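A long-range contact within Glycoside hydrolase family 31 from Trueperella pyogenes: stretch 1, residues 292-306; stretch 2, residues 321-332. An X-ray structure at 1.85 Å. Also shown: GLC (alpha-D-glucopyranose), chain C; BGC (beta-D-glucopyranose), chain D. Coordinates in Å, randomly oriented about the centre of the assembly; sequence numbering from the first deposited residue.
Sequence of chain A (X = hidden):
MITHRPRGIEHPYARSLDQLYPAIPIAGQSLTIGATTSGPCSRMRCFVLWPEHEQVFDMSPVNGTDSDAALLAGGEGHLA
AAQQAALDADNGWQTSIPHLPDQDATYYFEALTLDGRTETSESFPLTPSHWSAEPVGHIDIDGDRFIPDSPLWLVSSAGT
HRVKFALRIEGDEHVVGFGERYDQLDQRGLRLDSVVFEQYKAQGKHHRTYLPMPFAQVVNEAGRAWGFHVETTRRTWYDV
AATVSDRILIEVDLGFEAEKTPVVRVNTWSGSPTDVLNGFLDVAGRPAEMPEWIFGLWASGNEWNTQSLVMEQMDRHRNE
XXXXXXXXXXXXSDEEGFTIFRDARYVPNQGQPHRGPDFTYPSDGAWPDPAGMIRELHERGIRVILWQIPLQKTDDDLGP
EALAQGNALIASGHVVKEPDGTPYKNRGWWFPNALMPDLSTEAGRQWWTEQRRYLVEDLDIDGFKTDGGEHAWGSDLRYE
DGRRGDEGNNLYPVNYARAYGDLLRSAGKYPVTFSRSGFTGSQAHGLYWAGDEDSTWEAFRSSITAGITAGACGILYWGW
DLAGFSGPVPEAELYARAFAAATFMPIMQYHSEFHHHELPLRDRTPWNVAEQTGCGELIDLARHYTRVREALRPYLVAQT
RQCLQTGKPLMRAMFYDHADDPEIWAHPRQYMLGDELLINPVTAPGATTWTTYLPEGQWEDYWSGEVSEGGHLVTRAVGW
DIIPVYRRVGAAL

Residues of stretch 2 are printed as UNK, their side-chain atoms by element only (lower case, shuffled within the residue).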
# COMPACT_ATOMS: atom_id res chain seq x y z
N GLU A 292 13.93 18.50 -9.30
CA GLU A 292 12.74 19.23 -9.82
C GLU A 292 11.95 18.47 -10.90
O GLU A 292 10.74 18.67 -11.05
CB GLU A 292 13.09 20.63 -10.34
CG GLU A 292 14.13 20.72 -11.46
CD GLU A 292 13.61 20.34 -12.85
OE1 GLU A 292 12.46 20.73 -13.18
OE2 GLU A 292 14.37 19.67 -13.64
N TRP A 293 12.63 17.59 -11.64
CA TRP A 293 11.95 16.85 -12.72
C TRP A 293 10.85 15.90 -12.25
O TRP A 293 10.02 15.51 -13.07
CB TRP A 293 12.94 16.11 -13.65
CG TRP A 293 13.95 15.15 -12.99
CD1 TRP A 293 15.26 15.43 -12.70
CD2 TRP A 293 13.74 13.78 -12.61
NE1 TRP A 293 15.87 14.32 -12.15
CE2 TRP A 293 14.96 13.30 -12.07
CE3 TRP A 293 12.65 12.90 -12.67
CZ2 TRP A 293 15.12 12.00 -11.61
CZ3 TRP A 293 12.81 11.59 -12.21
CH2 TRP A 293 14.04 11.16 -11.68
N ILE A 294 10.79 15.56 -10.96
CA ILE A 294 9.66 14.76 -10.46
C ILE A 294 8.31 15.49 -10.58
O ILE A 294 7.27 14.84 -10.56
CB ILE A 294 9.84 14.19 -9.03
CG1 ILE A 294 9.87 15.28 -7.97
CG2 ILE A 294 11.09 13.30 -8.97
CD1 ILE A 294 9.50 14.81 -6.59
N PHE A 295 8.33 16.81 -10.76
CA PHE A 295 7.11 17.61 -10.78
C PHE A 295 6.48 17.85 -12.14
O PHE A 295 5.42 18.49 -12.21
CB PHE A 295 7.36 18.94 -10.07
CG PHE A 295 7.64 18.79 -8.61
CD1 PHE A 295 6.68 18.24 -7.77
CD2 PHE A 295 8.82 19.22 -8.07
CE1 PHE A 295 6.92 18.10 -6.42
CE2 PHE A 295 9.08 19.09 -6.70
CZ PHE A 295 8.13 18.52 -5.89
N GLY A 296 7.10 17.35 -13.21
CA GLY A 296 6.45 17.39 -14.53
C GLY A 296 5.46 16.23 -14.70
O GLY A 296 5.27 15.43 -13.79
N LEU A 297 4.83 16.13 -15.85
CA LEU A 297 3.90 15.01 -16.09
C LEU A 297 4.67 13.68 -16.24
O LEU A 297 5.69 13.60 -16.96
CB LEU A 297 3.05 15.28 -17.33
CG LEU A 297 2.05 14.19 -17.74
CD1 LEU A 297 1.06 13.94 -16.63
CD2 LEU A 297 1.33 14.63 -19.01
N TRP A 298 4.18 12.67 -15.54
CA TRP A 298 4.69 11.30 -15.66
C TRP A 298 3.79 10.54 -16.65
O TRP A 298 2.57 10.49 -16.45
CB TRP A 298 4.65 10.56 -14.33
CG TRP A 298 5.62 11.02 -13.30
CD1 TRP A 298 5.93 12.30 -12.95
CD2 TRP A 298 6.41 10.17 -12.47
NE1 TRP A 298 6.87 12.31 -11.94
CE2 TRP A 298 7.19 11.01 -11.63
CE3 TRP A 298 6.54 8.79 -12.35
CZ2 TRP A 298 8.09 10.51 -10.70
CZ3 TRP A 298 7.44 8.27 -11.40
CH2 TRP A 298 8.20 9.13 -10.58
N ALA A 299 4.40 9.94 -17.67
CA ALA A 299 3.69 9.10 -18.65
C ALA A 299 3.95 7.62 -18.36
O ALA A 299 5.09 7.24 -18.13
CB ALA A 299 4.19 9.43 -20.02
N SER A 300 2.91 6.80 -18.39
CA SER A 300 3.04 5.36 -18.11
C SER A 300 1.94 4.58 -18.84
O SER A 300 0.85 5.11 -19.11
CB SER A 300 2.97 5.13 -16.61
OG SER A 300 3.08 3.75 -16.26
N GLY A 301 2.24 3.34 -19.16
CA GLY A 301 1.27 2.43 -19.76
C GLY A 301 1.84 1.04 -19.80
O GLY A 301 2.90 0.82 -20.41
N ASN A 302 1.18 0.08 -19.15
CA ASN A 302 1.76 -1.26 -19.09
C ASN A 302 1.98 -1.90 -20.47
O ASN A 302 2.89 -2.73 -20.62
CB ASN A 302 0.95 -2.19 -18.18
CG ASN A 302 1.63 -3.53 -17.99
OD1 ASN A 302 1.35 -4.50 -18.73
ND2 ASN A 302 2.56 -3.60 -17.06
N GLU A 303 1.19 -1.51 -21.48
CA GLU A 303 1.30 -2.10 -22.82
C GLU A 303 2.32 -1.43 -23.72
O GLU A 303 2.38 -1.74 -24.90
CB GLU A 303 -0.09 -2.21 -23.48
CG GLU A 303 -0.96 -3.15 -22.67
CD GLU A 303 -2.26 -3.56 -23.31
OE1 GLU A 303 -2.80 -4.58 -22.85
OE2 GLU A 303 -2.77 -2.88 -24.22
N TRP A 304 3.12 -0.51 -23.17
CA TRP A 304 4.27 0.01 -23.91
C TRP A 304 5.43 -0.95 -23.65
O TRP A 304 6.24 -0.72 -22.75
CB TRP A 304 4.64 1.41 -23.44
CG TRP A 304 3.52 2.39 -23.58
CD1 TRP A 304 2.40 2.28 -24.36
CD2 TRP A 304 3.46 3.65 -22.95
NE1 TRP A 304 1.62 3.39 -24.21
CE2 TRP A 304 2.24 4.25 -23.34
CE3 TRP A 304 4.31 4.34 -22.08
CZ2 TRP A 304 1.86 5.52 -22.91
CZ3 TRP A 304 3.91 5.62 -21.64
CH2 TRP A 304 2.71 6.18 -22.06
N ASN A 305 5.47 -2.03 -24.42
CA ASN A 305 6.38 -3.14 -24.13
C ASN A 305 7.46 -3.35 -25.20
O ASN A 305 8.06 -4.42 -25.27
CB ASN A 305 5.62 -4.42 -23.83
CG ASN A 305 5.00 -5.06 -25.06
OD1 ASN A 305 4.65 -4.39 -26.04
ND2 ASN A 305 4.84 -6.38 -25.00
N THR A 306 7.70 -2.31 -25.99
CA THR A 306 8.77 -2.31 -26.97
C THR A 306 9.32 -0.91 -27.01
O THR A 306 8.62 0.06 -26.64
CB THR A 306 8.33 -2.70 -28.42
OG1 THR A 306 7.47 -1.70 -28.97
CG2 THR A 306 7.63 -4.03 -28.46
N UNK A 321 2.55 19.00 -28.11
CA UNK A 321 2.86 20.06 -27.13
C UNK A 321 2.36 19.79 -25.72
O UNK A 321 1.93 20.72 -25.03
N UNK A 322 2.42 18.52 -25.29
CA UNK A 322 2.04 18.10 -23.94
C UNK A 322 3.32 17.51 -23.35
O UNK A 322 3.58 16.33 -23.54
c UNK A 322 -1.46 16.86 -25.06
c UNK A 322 -0.38 17.79 -24.56
c UNK A 322 0.50 16.60 -22.56
c UNK A 322 0.85 17.10 -23.96
N UNK A 323 4.16 18.35 -22.72
CA UNK A 323 5.46 17.85 -22.29
C UNK A 323 5.36 16.84 -21.16
O UNK A 323 4.44 16.91 -20.31
c UNK A 323 4.02 19.81 -22.52
c UNK A 323 6.21 19.12 -21.83
c UNK A 323 5.13 20.13 -21.57
N UNK A 324 6.29 15.90 -21.16
CA UNK A 324 6.42 14.93 -20.09
C UNK A 324 7.81 15.06 -19.52
O UNK A 324 8.77 15.38 -20.26
c UNK A 324 6.86 13.13 -21.85
c UNK A 324 4.66 13.30 -20.79
c UNK A 324 6.14 13.49 -20.57
N UNK A 325 7.93 14.87 -18.21
CA UNK A 325 9.23 14.84 -17.54
C UNK A 325 9.75 13.44 -17.20
O UNK A 325 10.94 13.27 -16.99
o UNK A 325 8.49 15.21 -15.24
c UNK A 325 9.25 15.77 -16.31
N UNK A 326 8.87 12.45 -17.18
CA UNK A 326 9.21 11.09 -16.74
C UNK A 326 8.40 10.10 -17.57
O UNK A 326 7.19 10.30 -17.78
c UNK A 326 9.24 9.42 -14.82
c UNK A 326 9.62 11.82 -14.32
c UNK A 326 8.88 10.85 -15.24
N UNK A 327 9.05 9.04 -18.01
CA UNK A 327 8.36 7.88 -18.57
C UNK A 327 8.67 6.67 -17.72
O UNK A 327 9.84 6.41 -17.40
c UNK A 327 10.15 7.40 -20.33
c UNK A 327 8.67 7.66 -20.07
c UNK A 327 7.78 6.54 -20.64
N UNK A 328 7.61 5.98 -17.27
CA UNK A 328 7.74 4.70 -16.59
C UNK A 328 7.53 3.59 -17.63
O UNK A 328 6.58 3.65 -18.42
c UNK A 328 6.78 5.77 -14.51
c UNK A 328 6.67 4.57 -15.46
c UNK A 328 6.84 3.26 -14.71
N UNK A 329 8.42 2.59 -17.63
CA UNK A 329 8.29 1.41 -18.47
C UNK A 329 8.17 0.22 -17.53
O UNK A 329 9.06 -0.01 -16.70
c UNK A 329 11.13 2.54 -20.93
c UNK A 329 9.50 1.23 -19.42
c UNK A 329 9.20 0.12 -20.44
c UNK A 329 9.85 2.55 -20.12
N UNK A 330 7.04 -0.49 -17.64
CA UNK A 330 6.76 -1.65 -16.81
C UNK A 330 7.13 -2.94 -17.47
O UNK A 330 7.83 -3.76 -16.88
o UNK A 330 2.69 -1.38 -15.29
o UNK A 330 3.55 -0.12 -13.64
c UNK A 330 5.27 -1.66 -16.40
c UNK A 330 3.62 -0.68 -14.77
c UNK A 330 4.90 -0.48 -15.55
N UNK A 331 6.66 -3.11 -18.71
CA UNK A 331 6.92 -4.30 -19.50
C UNK A 331 8.17 -4.08 -20.37
O UNK A 331 8.08 -3.96 -21.57
c UNK A 331 5.71 -4.63 -20.38
N UNK A 332 9.32 -4.02 -19.70
CA UNK A 332 10.63 -3.83 -20.31
C UNK A 332 11.47 -5.10 -20.36
O UNK A 332 12.38 -5.22 -21.19
c UNK A 332 12.95 -3.69 -17.67
c UNK A 332 14.96 -4.83 -16.10
c UNK A 332 10.97 -2.85 -17.06
c UNK A 332 15.12 -4.73 -17.49
c UNK A 332 11.75 -3.06 -18.15
c UNK A 332 12.82 -3.83 -16.27
c UNK A 332 13.82 -4.40 -15.47
c UNK A 332 11.43 -2.74 -19.55
c UNK A 332 14.10 -4.15 -18.29
n UNK A 332 11.60 -3.31 -15.92
C1 GLC C . 1.90 -6.19 -14.65
C2 GLC C . 1.55 -7.69 -14.60
C3 GLC C . 2.77 -8.53 -14.23
C4 GLC C . 3.95 -8.16 -15.12
C5 GLC C . 4.23 -6.66 -15.02
C6 GLC C . 5.41 -6.22 -15.88
O2 GLC C . 0.51 -7.93 -13.65
O3 GLC C . 2.45 -9.92 -14.35
O4 GLC C . 5.11 -8.91 -14.71
O5 GLC C . 3.07 -5.95 -15.44
O6 GLC C . 5.12 -6.42 -17.26
C2 BGC D . 0.82 -1.93 -10.00
C3 BGC D . 0.31 -1.47 -11.38
C4 BGC D . 1.16 -2.13 -12.47
C5 BGC D . 1.17 -3.65 -12.31
C6 BGC D . 2.18 -4.25 -13.28
C1 BGC D . 1.76 -3.16 -9.92
O2 BGC D . 0.04 -1.59 -8.83
O3 BGC D . 0.35 -0.05 -11.47
O4 BGC D . 0.65 -1.77 -13.77
O5 BGC D . 1.48 -4.11 -10.96
O6 BGC D . 2.07 -5.67 -13.32
O HOH W 1 5.56 17.94 -17.91
O HOH W 2 5.42 -0.57 -20.05
O HOH W 3 4.61 1.85 -18.18
O HOH W 4 9.27 -5.95 -23.34

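Position 321 has no side-chain atoms. Its phi is positive, 64°, which favours glycine, and it ends a helix in a Schellman motif. It is Gly321.

Position 322 has four carbons, forked at the first, with one arm two carbons long. One carbon lies 4.1 Å from Leu297 CD2. This is Ile322.

Position 323 has three carbons that close a ring onto the backbone N, so it is Pro323. Water 1 accepts from Leu297 N (2.8 Å) and donates to Pro323 O (2.8 Å).

Position 324 has three carbons, one carrying the other two. One tip lies 4.0 Å from both Leu297 CD2 and Ala299 CB. This is Val324.

Position 325 has one carbon, then one oxygen. The oxygen donates a hydrogen bond to Trp293 O at 2.7 Å. It is Ser325. Gly296 leaves it room: a CB there would lie 2.4 Å from Ser325 OG, a clash.

Position 326 has three carbons, forked at the first. One tip lies over the face of the Trp298 five-membered ring, 3.7 Å from its centroid, and 3.6 Å from Trp293 CE3, at that ring's edge. It is Val326.

Position 327 is again three forked carbons. One tip meets the edge of the Trp304 ring, 4.1 Å from CZ3. It is Val327.

Position 328 has the same fork. One tip is 3.7 Å from Trp298 CE3. It is Val328, on the sheet face of Trp298 and Val326.

Position 329 has four carbons, forked like those of Ile322. Its CA-to-CB bond points away, yet one carbon is 3.8 Å from Trp304 O. It is Ile329.

Position 330 has three carbons, the third carrying two oxygens: a carboxylate. One oxygen accepts from Asn302 ND2 at 2.8 Å and from BGC O4 at 2.6 Å. It is Glu330.

Position 331 has one carbon, CB, 3.4 Å from Asn302 O and 3.5 Å from Asn305 CB. It is Ala331.

Position 332 has one carbon, then fused five- and six-membered rings with eight carbons and one nitrogen. Its CA-to-CB bond points away, and it makes no contact with stretch 1. It is Trp332.

The contact pairs two parallel strands. Leu297 O accepts from Ser325 N at 2.9 Å. Ala299 N donates to Val326 O at 2.8 Å, and Ala299 O accepts from Val328 N at 2.9 Å. Beyond this ladder, water 3 links Gly301 N (3.0 Å) to Val328 O (2.7 Å). Asn302 and Glu330 then meet at the sugars, where Asn302 ND2 also donates to GLC O5 at 2.9 Å.

Stretch 2, residues 321-332: GIPVSVVVIEAW
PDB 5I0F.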